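Local coordinates for protein putative polyketide synthase (Brevibacillus brevis, PDB 5HU7) that probably catalyses the dehydration of beta-hydroxyacyl chains carried by an acyl carrier protein, as a dehydratase domain of a trans-AT polyketide synthase, at residues Pro218-Leu223 and Ala274-Glu279; Val191-Pro196 and Leu213-Pro218. All blocks are in the same frame, centred on the assembly; numbering follows the deposited sequence.

Contact 1 (Pro218-Leu223 and Ala274-Glu279); sequences PSTRYL and ATLDIE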
ATOM      1  N   PRO A 218     -11.940  32.875   9.538  1.00 83.72           N
ATOM      2  CA  PRO A 218     -12.492  34.242   9.708  1.00 85.46           C
ATOM      3  C   PRO A 218     -13.841  34.270  10.440  1.00 88.89           C
ATOM      4  O   PRO A 218     -14.138  35.212  11.174  1.00 87.03           O
ATOM      5  CB  PRO A 218     -12.615  34.777   8.266  1.00 87.86           C
ATOM      6  CG  PRO A 218     -12.459  33.613   7.373  1.00 90.38           C
ATOM      7  CD  PRO A 218     -11.670  32.575   8.117  1.00 84.61           C
ATOM      8  N   SER A 219     -14.635  33.193  10.270  1.00 86.91           N
ATOM      9  CA  SER A 219     -15.943  33.021  10.911  1.00 86.74           C
ATOM     10  C   SER A 219     -15.809  32.774  12.419  1.00 88.22           C
ATOM     11  O   SER A 219     -16.663  33.244  13.174  1.00 88.88           O
ATOM     12  CB  SER A 219     -16.712  31.868  10.262  1.00 89.50           C
ATOM     13  OG  SER A 219     -16.766  31.972   8.847  1.00 95.46           O
ATOM     14  N   THR A 220     -14.788  31.996  12.854  1.00 82.07           N
ATOM     15  CA  THR A 220     -14.565  31.759  14.286  1.00 82.13           C
ATOM     16  C   THR A 220     -14.064  33.042  14.926  1.00 88.16           C
ATOM     17  O   THR A 220     -14.508  33.391  16.026  1.00 87.99           O
ATOM     18  CB  THR A 220     -13.644  30.560  14.593  1.00 86.23           C
ATOM     19  OG1 THR A 220     -12.296  30.799  14.166  1.00 93.65           O
ATOM     20  CG2 THR A 220     -14.163  29.245  14.034  1.00 79.17           C
ATOM     21  N   ARG A 221     -13.187  33.772  14.221  1.00 87.19           N
ATOM     22  CA  ARG A 221     -12.671  35.062  14.696  1.00 90.85           C
ATOM     23  C   ARG A 221     -13.804  36.078  14.871  1.00 96.67           C
ATOM     24  O   ARG A 221     -13.775  36.871  15.809  1.00 97.52           O
ATOM     25  CB  ARG A 221     -11.616  35.620  13.733  1.00 94.57           C
ATOM     26  CG  ARG A 221     -10.322  34.849  13.774  1.00108.46           C
ATOM     27  CD  ARG A 221      -9.459  35.239  12.597  1.00126.99           C
ATOM     28  NE  ARG A 221      -8.128  34.636  12.653  1.00138.79           N
ATOM     29  CZ  ARG A 221      -7.214  34.748  11.693  1.00154.32           C
ATOM     30  NH1 ARG A 221      -7.477  35.442  10.590  1.00146.42           N
ATOM     31  NH2 ARG A 221      -6.029  34.164  11.827  1.00137.59           N
ATOM     32  N   TYR A 222     -14.807  36.035  13.980  1.00 94.11           N
ATOM     33  CA  TYR A 222     -15.984  36.900  14.064  1.00 95.90           C
ATOM     34  C   TYR A 222     -16.817  36.559  15.312  1.00101.25           C
ATOM     35  O   TYR A 222     -17.346  37.460  15.961  1.00102.06           O
ATOM     36  CB  TYR A 222     -16.826  36.816  12.769  1.00 96.51           C
ATOM     37  CG  TYR A 222     -18.113  37.599  12.833  1.00100.27           C
ATOM     38  CD1 TYR A 222     -18.131  38.912  13.290  1.00105.10           C
ATOM     39  CD2 TYR A 222     -19.322  37.021  12.468  1.00100.68           C
ATOM     40  CE1 TYR A 222     -19.326  39.613  13.429  1.00108.17           C
ATOM     41  CE2 TYR A 222     -20.524  37.716  12.595  1.00103.56           C
ATOM     42  CZ  TYR A 222     -20.518  39.023  13.055  1.00113.76           C
ATOM     43  OH  TYR A 222     -21.673  39.761  13.177  1.00116.86           O
ATOM     44  N   LEU A 223     -16.923  35.269  15.658  1.00 98.26           N
ATOM     45  CA  LEU A 223     -17.641  34.858  16.871  1.00 99.01           C
ATOM     46  C   LEU A 223     -16.859  35.324  18.120  1.00107.00           C
ATOM     47  O   LEU A 223     -17.431  35.962  19.014  1.00108.51           O
ATOM     48  CB  LEU A 223     -17.817  33.318  16.897  1.00 96.05           C
ATOM     49  CG  LEU A 223     -18.524  32.718  18.123  1.00 98.71           C
ATOM     50  CD1 LEU A 223     -19.910  33.333  18.352  1.00 98.46           C
ATOM     51  CD2 LEU A 223     -18.618  31.211  18.007  1.00 98.35           C
ATOM     52  N   ALA A 274      -9.949  29.781  23.207  1.00100.77           N
ATOM     53  CA  ALA A 274     -11.323  29.688  22.680  1.00 96.85           C
ATOM     54  C   ALA A 274     -11.686  28.278  22.188  1.00 93.03           C
ATOM     55  O   ALA A 274     -11.081  27.827  21.211  1.00 91.94           O
ATOM     56  CB  ALA A 274     -11.501  30.674  21.545  1.00 97.51           C
ATOM     57  N   THR A 275     -12.617  27.553  22.896  1.00 84.23           N
ATOM     58  CA  THR A 275     -13.025  26.208  22.478  1.00 79.21           C
ATOM     59  C   THR A 275     -14.381  26.239  21.763  1.00 73.52           C
ATOM     60  O   THR A 275     -15.340  26.798  22.287  1.00 73.02           O
ATOM     61  CB  THR A 275     -12.960  25.259  23.666  1.00 88.79           C
ATOM     62  OG1 THR A 275     -11.630  25.306  24.188  1.00 94.88           O
ATOM     63  CG2 THR A 275     -13.262  23.849  23.282  1.00 83.64           C
ATOM     64  N   LEU A 276     -14.464  25.589  20.594  1.00 63.59           N
ATOM     65  CA  LEU A 276     -15.662  25.633  19.773  1.00 61.40           C
ATOM     66  C   LEU A 276     -16.292  24.306  19.437  1.00 61.30           C
ATOM     67  O   LEU A 276     -15.619  23.275  19.377  1.00 60.61           O
ATOM     68  CB  LEU A 276     -15.334  26.332  18.443  1.00 60.23           C
ATOM     69  CG  LEU A 276     -14.632  27.662  18.553  1.00 67.18           C
ATOM     70  CD1 LEU A 276     -14.210  28.136  17.229  1.00 67.56           C
ATOM     71  CD2 LEU A 276     -15.546  28.713  19.212  1.00 71.18           C
ATOM     72  N   ASP A 277     -17.594  24.367  19.140  1.00 56.84           N
ATOM     73  CA  ASP A 277     -18.382  23.282  18.597  1.00 55.63           C
ATOM     74  C   ASP A 277     -18.779  23.741  17.178  1.00 60.73           C
ATOM     75  O   ASP A 277     -19.238  24.872  17.019  1.00 60.25           O
ATOM     76  CB  ASP A 277     -19.612  23.014  19.433  1.00 57.57           C
ATOM     77  CG  ASP A 277     -19.336  22.449  20.817  1.00 77.78           C
ATOM     78  OD1 ASP A 277     -18.146  22.083  21.100  1.00 77.84           O
ATOM     79  OD2 ASP A 277     -20.311  22.283  21.592  1.00 80.58           O
ATOM     80  N   ILE A 278     -18.518  22.898  16.156  1.00 57.30           N
ATOM     81  CA  ILE A 278     -18.806  23.190  14.764  1.00 56.45           C
ATOM     82  C   ILE A 278     -19.624  22.059  14.191  1.00 61.75           C
ATOM     83  O   ILE A 278     -19.192  20.908  14.246  1.00 62.10           O
ATOM     84  CB  ILE A 278     -17.507  23.406  13.946  1.00 58.82           C
ATOM     85  CG1 ILE A 278     -16.662  24.519  14.568  1.00 59.68           C
ATOM     86  CG2 ILE A 278     -17.816  23.749  12.474  1.00 59.90           C
ATOM     87  CD1 ILE A 278     -15.338  24.789  13.878  1.00 66.66           C
ATOM     88  N   GLU A 279     -20.773  22.394  13.593  1.00 58.74           N
ATOM     89  CA  GLU A 279     -21.634  21.453  12.898  1.00 59.05           C
ATOM     90  C   GLU A 279     -21.683  21.870  11.433  1.00 63.67           C
ATOM     91  O   GLU A 279     -21.947  23.036  11.136  1.00 63.77           O
ATOM     92  CB  GLU A 279     -23.031  21.424  13.518  1.00 62.10           C
ATOM     93  CG  GLU A 279     -23.039  20.539  14.745  1.00 78.51           C
ATOM     94  CD  GLU A 279     -24.004  20.912  15.847  1.00103.29           C
ATOM     95  OE1 GLU A 279     -24.031  22.095  16.245  1.00 99.66           O
ATOM     96  OE2 GLU A 279     -24.702  20.010  16.350  1.00108.69           O
TER
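Leu276 of the strand meets Thr220 and Leu223 of the helix in the double-hotdog fold of polyketide synthase dehydratases, where helix 212-227 is packed against a curved antiparallel sheet. Strand 276-281 lies in that sheet between strands 258-263 and 287-298. The backbones stay well apart: the closest CA atoms, those of Thr220 and Leu276, are 8.3 Å from each other. Only side chains bridge the gap.

Leu276 takes part in both close side-chain pairs. Its CB leaves the strand toward the helix. CG stands anti to the carbonyl carbon (chi1 -50°), and CD1 extends the chain further (chi2 172°). Neither CB nor CG makes a close approach to the helix; the two methyl groups do. CD1 comes against the Thr220 side chain, 3.4 Å from Thr220 CG2 and 3.6 Å from Thr220 CB. CD2 faces the next turn and lies 4.1 Å from Leu223 CD2. The branched tip is thus shared between two helix residues three apart, on the same side of the helix.

Thr220 offers carbon to the strand. Its hydroxyl OG1 hydrogen-bonds to the carbonyl oxygen of Leu217, one turn back in the helix, so the buried polar atom is satisfied within the helix. Around this group, Phe263 touches both Leu223 and Leu276, and Met296 touches Thr220. No hydrogen bond crosses between the segments. Leu223 and Leu276 run past each other in opposite directions, with methyl against methyl, while the short Thr220 side chain crosses Leu276 at a slant and sets its CG2 against CD1.

Contact 2 (Val191-Pro196 and Leu213-Pro218); sequences VKLSLP and LESLLP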
ATOM      1  N   VAL A 191     -22.794  30.116   9.074  1.00 63.48           N
ATOM      2  CA  VAL A 191     -22.120  30.546   7.866  1.00 64.39           C
ATOM      3  C   VAL A 191     -22.693  29.813   6.685  1.00 68.64           C
ATOM      4  O   VAL A 191     -22.692  28.585   6.690  1.00 66.53           O
ATOM      5  CB  VAL A 191     -20.594  30.243   7.961  1.00 67.62           C
ATOM      6  CG1 VAL A 191     -19.862  30.750   6.732  1.00 68.30           C
ATOM      7  CG2 VAL A 191     -19.991  30.850   9.211  1.00 66.82           C
ATOM      8  N   LYS A 192     -23.107  30.542   5.658  1.00 67.19           N
ATOM      9  CA  LYS A 192     -23.545  29.924   4.408  1.00 68.57           C
ATOM     10  C   LYS A 192     -22.291  29.830   3.538  1.00 73.75           C
ATOM     11  O   LYS A 192     -21.643  30.844   3.264  1.00 71.21           O
ATOM     12  CB  LYS A 192     -24.619  30.745   3.712  1.00 70.56           C
ATOM     13  CG  LYS A 192     -25.155  30.060   2.462  1.00 89.46           C
ATOM     14  CD  LYS A 192     -26.440  30.697   1.987  1.00 96.03           C
ATOM     15  CE  LYS A 192     -26.881  30.158   0.655  1.00110.97           C
ATOM     16  NZ  LYS A 192     -25.991  30.587  -0.459  1.00131.17           N
ATOM     17  N   LEU A 193     -21.941  28.618   3.144  1.00 72.54           N
ATOM     18  CA  LEU A 193     -20.719  28.354   2.399  1.00 72.54           C
ATOM     19  C   LEU A 193     -20.942  28.168   0.925  1.00 78.55           C
ATOM     20  O   LEU A 193     -21.924  27.574   0.508  1.00 78.75           O
ATOM     21  CB  LEU A 193     -20.045  27.083   2.944  1.00 70.67           C
ATOM     22  CG  LEU A 193     -19.608  27.149   4.387  1.00 73.80           C
ATOM     23  CD1 LEU A 193     -19.306  25.783   4.888  1.00 73.55           C
ATOM     24  CD2 LEU A 193     -18.424  28.085   4.573  1.00 75.38           C
ATOM     25  N   SER A 194     -19.922  28.516   0.155  1.00 77.73           N
ATOM     26  CA  SER A 194     -19.878  28.287  -1.283  1.00 80.91           C
ATOM     27  C   SER A 194     -18.435  27.915  -1.537  1.00 88.06           C
ATOM     28  O   SER A 194     -17.635  28.714  -2.017  1.00 90.32           O
ATOM     29  CB  SER A 194     -20.374  29.502  -2.059  1.00 83.93           C
ATOM     30  OG  SER A 194     -19.845  29.548  -3.369  1.00103.64           O
ATOM     31  N   LEU A 195     -18.098  26.695  -1.107  1.00 84.93           N
ATOM     32  CA  LEU A 195     -16.749  26.173  -1.196  1.00 84.72           C
ATOM     33  C   LEU A 195     -16.310  26.062  -2.655  1.00 96.68           C
ATOM     34  O   LEU A 195     -17.138  25.763  -3.520  1.00 97.82           O
ATOM     35  CB  LEU A 195     -16.641  24.809  -0.491  1.00 82.13           C
ATOM     36  CG  LEU A 195     -16.836  24.829   1.024  1.00 83.18           C
ATOM     37  CD1 LEU A 195     -16.930  23.429   1.590  1.00 80.53           C
ATOM     38  CD2 LEU A 195     -15.741  25.610   1.710  1.00 84.97           C
ATOM     39  N   PRO A 196     -15.025  26.337  -2.968  1.00 97.54           N
ATOM     40  CA  PRO A 196     -14.588  26.263  -4.371  1.00100.99           C
ATOM     41  C   PRO A 196     -14.824  24.906  -5.024  1.00108.56           C
ATOM     42  O   PRO A 196     -14.904  23.890  -4.347  1.00105.90           O
ATOM     43  CB  PRO A 196     -13.100  26.611  -4.309  1.00101.65           C
ATOM     44  CG  PRO A 196     -12.911  27.304  -3.023  1.00103.05           C
ATOM     45  CD  PRO A 196     -13.912  26.741  -2.083  1.00 96.85           C
ATOM     46  N   LEU A 213     -11.094  25.384   5.931  1.00 91.57           N
ATOM     47  CA  LEU A 213     -10.415  26.125   7.006  1.00 91.74           C
ATOM     48  C   LEU A 213     -10.241  27.606   6.639  1.00 93.74           C
ATOM     49  O   LEU A 213     -10.304  28.472   7.511  1.00 94.89           O
ATOM     50  CB  LEU A 213      -9.039  25.475   7.265  1.00 92.25           C
ATOM     51  CG  LEU A 213      -8.142  26.083   8.358  1.00 97.28           C
ATOM     52  CD1 LEU A 213      -8.767  25.897   9.739  1.00 95.88           C
ATOM     53  CD2 LEU A 213      -6.709  25.485   8.260  1.00 99.09           C
ATOM     54  N   GLU A 214     -10.079  27.904   5.349  1.00 88.27           N
ATOM     55  CA  GLU A 214      -9.920  29.292   4.900  1.00 89.22           C
ATOM     56  C   GLU A 214     -11.245  30.091   5.071  1.00 90.38           C
ATOM     57  O   GLU A 214     -11.213  31.328   5.024  1.00 90.70           O
ATOM     58  CB  GLU A 214      -9.424  29.389   3.424  1.00 91.80           C
ATOM     59  CG  GLU A 214      -8.359  28.383   2.990  1.00108.31           C
ATOM     60  CD  GLU A 214      -7.204  28.124   3.942  1.00133.35           C
ATOM     61  OE1 GLU A 214      -6.398  29.057   4.163  1.00139.20           O
ATOM     62  OE2 GLU A 214      -7.066  26.970   4.410  1.00123.59           O
ATOM     63  N   SER A 215     -12.394  29.378   5.233  1.00 82.90           N
ATOM     64  CA  SER A 215     -13.723  29.950   5.413  1.00 83.61           C
ATOM     65  C   SER A 215     -14.144  30.002   6.870  1.00 85.95           C
ATOM     66  O   SER A 215     -14.806  30.950   7.280  1.00 86.46           O
ATOM     67  CB  SER A 215     -14.745  29.116   4.652  1.00 89.67           C
ATOM     68  OG  SER A 215     -14.378  28.986   3.289  1.00107.84           O
ATOM     69  N   LEU A 216     -13.835  28.958   7.622  1.00 81.85           N
ATOM     70  CA  LEU A 216     -14.193  28.829   9.022  1.00 81.81           C
ATOM     71  C   LEU A 216     -13.387  29.736   9.917  1.00 86.85           C
ATOM     72  O   LEU A 216     -13.951  30.377  10.792  1.00 87.40           O
ATOM     73  CB  LEU A 216     -14.018  27.368   9.468  1.00 80.82           C
ATOM     74  CG  LEU A 216     -15.045  26.366   8.914  1.00 85.24           C
ATOM     75  CD1 LEU A 216     -14.739  24.956   9.397  1.00 84.15           C
ATOM     76  CD2 LEU A 216     -16.439  26.731   9.310  1.00 85.97           C
ATOM     77  N   LEU A 217     -12.085  29.804   9.711  1.00 85.26           N
ATOM     78  CA  LEU A 217     -11.210  30.650  10.530  1.00 86.64           C
ATOM     79  C   LEU A 217     -11.701  32.118  10.631  1.00 87.78           C
ATOM     80  O   LEU A 217     -11.980  32.542  11.747  1.00 87.14           O
ATOM     81  CB  LEU A 217      -9.756  30.551  10.034  1.00 87.84           C
ATOM     82  CG  LEU A 217      -8.722  31.422  10.767  1.00 95.69           C
ATOM     83  CD1 LEU A 217      -8.791  31.221  12.308  1.00 96.04           C
ATOM     84  CD2 LEU A 217      -7.332  31.111  10.249  1.00 98.77           C
ATOM     85  N   PRO A 218     -11.940  32.875   9.538  1.00 83.72           N
ATOM     86  CA  PRO A 218     -12.492  34.242   9.708  1.00 85.46           C
ATOM     87  C   PRO A 218     -13.841  34.270  10.440  1.00 88.89           C
ATOM     88  O   PRO A 218     -14.138  35.212  11.174  1.00 87.03           O
ATOM     89  CB  PRO A 218     -12.615  34.777   8.266  1.00 87.86           C
ATOM     90  CG  PRO A 218     -12.459  33.613   7.373  1.00 90.38           C
ATOM     91  CD  PRO A 218     -11.670  32.575   8.117  1.00 84.61           C
TER
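A helix of the double-hotdog fold packs here, near its start, over the end of a sheet strand and the loop that follows. Ser215 of helix 212-227 touches Leu193, the last residue of strand 188-193, and Leu195 just beyond it. Leu193 and Ser215 have the nearest CA atoms, 7.8 Å apart, and both side chains start toward the other segment.

The two leucines meet different atoms of the serine. Leu193 brings CD2 to 3.8 Å from Ser215 CB. Leu195 brings CD2 to 4.0 Å from Ser215 OG. Its CB does not head straight for the helix; with CG anti to the carbonyl carbon (chi1 -66°) and CD1 anti to CA, the other methyl, CD2, ends up beside the hydroxyl.

Nearby, Leu216 of the helix packs on Ala259 and Ile261 of strand 258-263, and Val191 also packs on Ile261. The Ser215 carbonyl oxygen accepts a hydrogen bond from Ser219 OG, one turn on. Across the two segments there is no hydrogen bond and no charge pair. One pair is carbon on carbon, the other a methyl beside a hydroxyl, which implies that this join depends on shape and burial rather than on directed bonds.

Contacts 1 and 2 lie in series on helix 212-227, with centres 11 Å apart. Contact 2 comes first along the chain and uses the early turns of the helix; contact 1 uses the following turns, and Pro218 belongs to both helix segments. The helix is kinked at this proline, whose N makes no bond to the turn before. Both contacts reach the same antiparallel arrangement of strands, with strand 258-263 lying between 188-193 and 276-281. They also touch directly, through Ser219 OG and Val191 CG2 at 3.4 Å. One helix thus packs across three neighbouring strands, all four segments lying in the same dehydratase family region. Together they hold the kinked helix against the sheet on both sides of Pro218.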